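Local coordinates for protein thermophilic dibenzothiophene desulfurization enzyme C (Paenibacillus sp. A11-2, PDB 5XDC) that probably oxidises dibenzothiophene to its sulfoxide and sulfone, using reduced FMN and molecular oxygen, as a tetrameric flavin monooxygenase of the DszC family, at residues B[35-41]-B[208-212]; B[125-131]-B[156-162]. All coordinates share one frame; numbering follows the deposited sequence.

Interaction 1 (B[35-41]-B[208-212]). With IND (indole), chain J.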
# COMPACT_ATOMS: atom_id res chain seq x y z
N ARG B 35 13.98 -21.12 23.46
CA ARG B 35 15.33 -20.57 23.50
C ARG B 35 15.34 -19.06 23.30
O ARG B 35 16.09 -18.34 23.98
CB ARG B 35 16.21 -21.23 22.44
CG ARG B 35 16.69 -22.61 22.84
CD ARG B 35 17.72 -23.13 21.85
NE ARG B 35 17.13 -23.40 20.54
CZ ARG B 35 17.22 -22.61 19.47
NH1 ARG B 35 17.90 -21.48 19.50
NH2 ARG B 35 16.66 -22.99 18.33
N GLU B 36 14.56 -18.54 22.36
CA GLU B 36 14.72 -17.12 22.06
C GLU B 36 14.14 -16.26 23.18
O GLU B 36 14.60 -15.13 23.38
CB GLU B 36 14.10 -16.78 20.71
CG GLU B 36 12.62 -16.69 20.70
CD GLU B 36 12.08 -15.27 20.92
OE1 GLU B 36 12.69 -14.24 20.50
OE2 GLU B 36 11.02 -15.19 21.55
N ARG B 37 13.18 -16.78 23.95
CA ARG B 37 12.70 -16.05 25.12
C ARG B 37 13.84 -15.74 26.08
O ARG B 37 13.93 -14.63 26.62
CB ARG B 37 11.63 -16.85 25.86
CG ARG B 37 10.29 -16.99 25.14
CD ARG B 37 9.18 -17.45 26.10
NE ARG B 37 9.20 -18.90 26.35
CZ ARG B 37 8.31 -19.78 25.88
NH1 ARG B 37 7.30 -19.39 25.10
NH2 ARG B 37 8.44 -21.06 26.18
N ALA B 38 14.71 -16.72 26.31
CA ALA B 38 15.80 -16.57 27.27
C ALA B 38 16.89 -15.63 26.78
O ALA B 38 17.60 -15.06 27.61
CB ALA B 38 16.40 -17.95 27.57
N GLY B 39 17.04 -15.48 25.46
CA GLY B 39 18.14 -14.69 24.95
C GLY B 39 19.44 -15.44 25.20
O GLY B 39 19.46 -16.67 25.33
N GLY B 40 20.52 -14.69 25.27
CA GLY B 40 21.78 -15.35 25.57
C GLY B 40 22.33 -16.14 24.38
O GLY B 40 21.91 -15.98 23.23
N THR B 41 23.29 -17.02 24.70
CA THR B 41 24.10 -17.65 23.67
C THR B 41 23.58 -19.04 23.37
O THR B 41 23.52 -19.88 24.28
CB THR B 41 25.55 -17.70 24.13
OG1 THR B 41 25.99 -16.38 24.47
CG2 THR B 41 26.46 -18.28 23.04
N ARG B 208 17.20 -12.26 19.31
CA ARG B 208 17.55 -12.23 20.72
C ARG B 208 18.73 -13.12 21.08
O ARG B 208 19.30 -12.95 22.17
CB ARG B 208 16.33 -12.63 21.56
CG ARG B 208 15.28 -11.53 21.64
CD ARG B 208 14.14 -11.88 22.58
NE ARG B 208 14.59 -12.35 23.88
CZ ARG B 208 15.06 -11.57 24.85
NH1 ARG B 208 15.16 -10.26 24.69
NH2 ARG B 208 15.43 -12.11 26.00
N GLN B 209 19.10 -14.08 20.23
CA GLN B 209 20.22 -14.98 20.50
C GLN B 209 21.42 -14.73 19.57
O GLN B 209 22.23 -15.63 19.36
CB GLN B 209 19.77 -16.44 20.42
CG GLN B 209 18.85 -16.83 21.58
CD GLN B 209 18.82 -18.32 21.83
OE1 GLN B 209 18.38 -19.11 20.99
NE2 GLN B 209 19.31 -18.73 23.00
N THR B 210 21.56 -13.51 19.06
CA THR B 210 22.68 -13.18 18.19
C THR B 210 23.87 -12.59 18.94
O THR B 210 24.88 -12.28 18.30
CB THR B 210 22.25 -12.21 17.09
OG1 THR B 210 21.81 -10.96 17.65
CG2 THR B 210 21.14 -12.83 16.22
N ASP B 211 23.77 -12.42 20.25
CA ASP B 211 24.84 -11.82 21.06
C ASP B 211 25.48 -10.61 20.39
O ASP B 211 26.70 -10.52 20.19
CB ASP B 211 25.87 -12.87 21.42
CG ASP B 211 25.54 -13.57 22.71
OD1 ASP B 211 25.60 -12.91 23.78
OD2 ASP B 211 25.21 -14.75 22.64
N SER B 212 24.62 -9.63 20.07
CA SER B 212 25.02 -8.44 19.36
C SER B 212 25.27 -7.27 20.30
O SER B 212 25.13 -6.10 19.91
CB SER B 212 23.97 -8.08 18.31
OG SER B 212 23.92 -9.09 17.31
N1 IND J . 20.35 -7.30 15.45
C2 IND J . 21.46 -8.02 15.59
C3 IND J . 22.36 -7.26 15.10
C4 IND J . 22.69 -5.02 14.04
C5 IND J . 21.96 -3.90 13.65
C6 IND J . 20.56 -3.84 13.85
C7 IND J . 19.90 -4.92 14.44
C8 IND J . 20.62 -6.03 14.84
C9 IND J . 22.04 -6.08 14.62
O HOH W 1 14.59 -13.63 18.63
O HOH W 2 22.26 -13.20 22.57
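The guanidinium of Arg208 meets the end of helix 16-38 edge-on: Glu36 O lies at its edge, near the plane, 2.8 Å from NE, while Arg37 O sits 3.0 Å from NH2, tilted 26° from that plane. The carboxylate of Glu36 stands nearly upright to the guanidinium, the planes 81° apart; its OE1 touches Arg208 CD, a water links OE1 to Arg208 N, and OE2 is salt-bridged to Arg380. A bend at chi3 (50°) folds the arginine back so that NE and NH2 bond to two successive carbonyls of the last helical turn, just before Gly39 leaves helical geometry with positive phi. This joins the N-terminal helical domain of the acyl-CoA dehydrogenase fold to a loop of the middle domain. The Gln209 amide is held mainly through NE2, which donates to Gly39 O at 3.1 Å from above the carbonyl plane; OE1 takes only a weak bond from Arg35 NH1, which is salt-bridged to Asp84, while Arg35 NE is hydrogen-bonded to Thr31 OG1. Thr41 OG1 donates to Asp211 OD2 at 2.6 Å, on the syn side but well out of the carboxylate plane. Ser212 turns to the indole, its OG 3.2 Å from C2.

Interaction 2 (B[125-131]-B[156-162]). With IND (indole), chain J.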
# COMPACT_ATOMS: atom_id res chain seq x y z
N GLY B 125 33.11 -14.41 14.61
CA GLY B 125 32.32 -13.32 15.15
C GLY B 125 32.84 -11.96 14.70
O GLY B 125 33.91 -11.84 14.09
N ASN B 126 32.06 -10.92 15.01
CA ASN B 126 32.25 -9.60 14.44
C ASN B 126 32.34 -8.57 15.55
O ASN B 126 31.50 -8.54 16.45
CB ASN B 126 31.08 -9.29 13.49
CG ASN B 126 31.26 -8.02 12.74
OD1 ASN B 126 30.77 -6.97 13.16
ND2 ASN B 126 31.97 -8.09 11.62
N ALA B 127 33.38 -7.72 15.50
CA ALA B 127 33.56 -6.66 16.49
C ALA B 127 34.40 -5.50 15.98
O ALA B 127 35.53 -5.33 16.42
CB ALA B 127 34.18 -7.22 17.73
N SER B 128 33.89 -4.68 15.07
CA SER B 128 32.57 -4.76 14.50
C SER B 128 32.63 -4.01 13.19
O SER B 128 33.31 -2.98 13.10
CB SER B 128 31.52 -4.13 15.42
OG SER B 128 30.31 -3.88 14.71
N SER B 129 31.96 -4.50 12.15
CA SER B 129 31.92 -3.79 10.88
C SER B 129 30.67 -2.92 10.75
O SER B 129 30.40 -2.40 9.67
CB SER B 129 32.01 -4.77 9.71
OG SER B 129 31.11 -5.84 9.82
N GLU B 130 29.94 -2.75 11.85
CA GLU B 130 28.69 -1.99 11.89
C GLU B 130 28.88 -0.79 12.81
O GLU B 130 28.45 -0.80 13.97
CB GLU B 130 27.56 -2.90 12.34
CG GLU B 130 27.25 -3.92 11.27
CD GLU B 130 26.40 -5.08 11.72
OE1 GLU B 130 25.94 -5.11 12.89
OE2 GLU B 130 26.18 -5.97 10.88
N ASN B 131 29.53 0.25 12.29
CA ASN B 131 29.87 1.41 13.10
C ASN B 131 28.79 2.49 13.06
O ASN B 131 28.35 2.97 14.11
CB ASN B 131 31.21 1.99 12.65
CG ASN B 131 32.39 1.32 13.32
OD1 ASN B 131 32.83 1.74 14.40
ND2 ASN B 131 32.91 0.26 12.70
N LYS B 156 33.30 -1.43 21.63
CA LYS B 156 32.64 -1.52 20.34
C LYS B 156 31.21 -1.99 20.55
O LYS B 156 30.99 -3.00 21.22
CB LYS B 156 33.40 -2.52 19.45
CG LYS B 156 33.09 -2.45 17.97
CD LYS B 156 33.66 -1.18 17.36
CE LYS B 156 34.71 -1.49 16.30
NZ LYS B 156 35.19 -0.24 15.65
N ALA B 157 30.24 -1.28 19.99
CA ALA B 157 28.85 -1.72 20.05
C ALA B 157 28.48 -2.58 18.83
O ALA B 157 29.17 -2.58 17.81
CB ALA B 157 27.91 -0.53 20.15
N PHE B 158 27.38 -3.31 18.98
CA PHE B 158 26.80 -4.13 17.91
C PHE B 158 27.85 -5.07 17.32
O PHE B 158 28.19 -5.02 16.14
CB PHE B 158 26.17 -3.26 16.82
CG PHE B 158 24.82 -2.72 17.20
CD1 PHE B 158 23.67 -3.47 17.00
CD2 PHE B 158 24.70 -1.46 17.78
CE1 PHE B 158 22.42 -2.98 17.35
CE2 PHE B 158 23.45 -0.96 18.13
CZ PHE B 158 22.32 -1.72 17.92
N CYS B 159 28.32 -5.96 18.18
CA CYS B 159 29.32 -6.96 17.83
C CYS B 159 28.65 -8.32 17.62
O CYS B 159 28.75 -9.24 18.44
CB CYS B 159 30.39 -7.02 18.92
SG CYS B 159 31.29 -5.52 19.13
N SER B 160 27.96 -8.44 16.49
CA SER B 160 27.15 -9.63 16.25
C SER B 160 27.98 -10.90 16.34
O SER B 160 29.09 -10.99 15.82
CB SER B 160 26.49 -9.54 14.87
OG SER B 160 25.73 -8.36 14.77
N GLY B 161 27.42 -11.91 17.00
CA GLY B 161 28.07 -13.19 17.11
C GLY B 161 29.37 -13.14 17.89
O GLY B 161 30.23 -14.01 17.70
N SER B 162 29.51 -12.18 18.80
CA SER B 162 30.78 -12.01 19.49
C SER B 162 30.98 -13.00 20.63
O SER B 162 32.10 -13.12 21.13
CB SER B 162 30.90 -10.58 20.03
OG SER B 162 29.80 -10.23 20.85
N1 IND J . 20.35 -7.30 15.45
C2 IND J . 21.46 -8.02 15.59
C3 IND J . 22.36 -7.26 15.10
C4 IND J . 22.69 -5.02 14.04
C5 IND J . 21.96 -3.90 13.65
C6 IND J . 20.56 -3.84 13.85
C7 IND J . 19.90 -4.92 14.44
C8 IND J . 20.62 -6.03 14.84
C9 IND J . 22.04 -6.08 14.62
O HOH W 3 28.30 -6.70 13.93
O HOH W 4 30.38 -0.44 16.30
O HOH W 5 34.42 2.18 17.01
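Ser128 turns its OG opposite the main-chain nitrogen (chi1 164°), which carries the hydroxyl across to Phe158 O, while Phe158, its CG anti to the carbonyl carbon (chi1 -78°), swings its ring away to the indole, CD1 lying 3.5 Å from C4. Ser128 OG donates to Phe158 O at 2.8 Å from above the carbonyl plane and accepts from Glu130 N, closing an ST turn just after a cis peptide. Replacing Ser128 by an alanine removes the hydroxyl, which would probably leave Glu130 N without this acceptor and Phe158 O without this donor, setting the turn free to shift. Ser128 CB also presses on Lys156 CG at 3.4 Å, tighter than usual for carbons; the lysine's NZ goes on to Phe171 O and bonds only weakly to Asn131. The backbones join where Asn126 N donates to Ser160 O at 3.1 Å, and Ala127 CB rests on Cys159 SG. Asn126 OD1 accepts from Ser129 N in an Asx motif, and its ND2 donates to Ser129 OG. Asn126, Ser128, Ser129 and Ser160, all of the middle domain, bind FMN in another structure of this protein. Glu130 OE1 and Ser160 OG lie side by side along the C3/C4 edge of the indole. Tyr93, bonded to Glu130 OE2, and Ser212, bonded to Ser160 OG, probably fix how these polar groups face that edge, beside the apolar Phe158 ring.

How the interactions relate
From the N terminus, helix 16-38 ends within 35-41, whose partner, 208-212, comes 167 residues later; interaction 1 thus closes a long loop across the N-terminal helical domain and most of the middle domain. Within that loop, strand 124-127 leads into 125-131, and after the hairpin of strands 141-144 and 150-153 the chain returns at 156-162, so interaction 2 is nested inside interaction 1. Their centres are 15 Å apart, yet they touch: Thr210 O probably accepts from Gly161 N at 2.9 Å, and Asp211 O probably bonds to Ser162 OG. Together they run from a helix end through two middle-domain loops to the indole, which both contact.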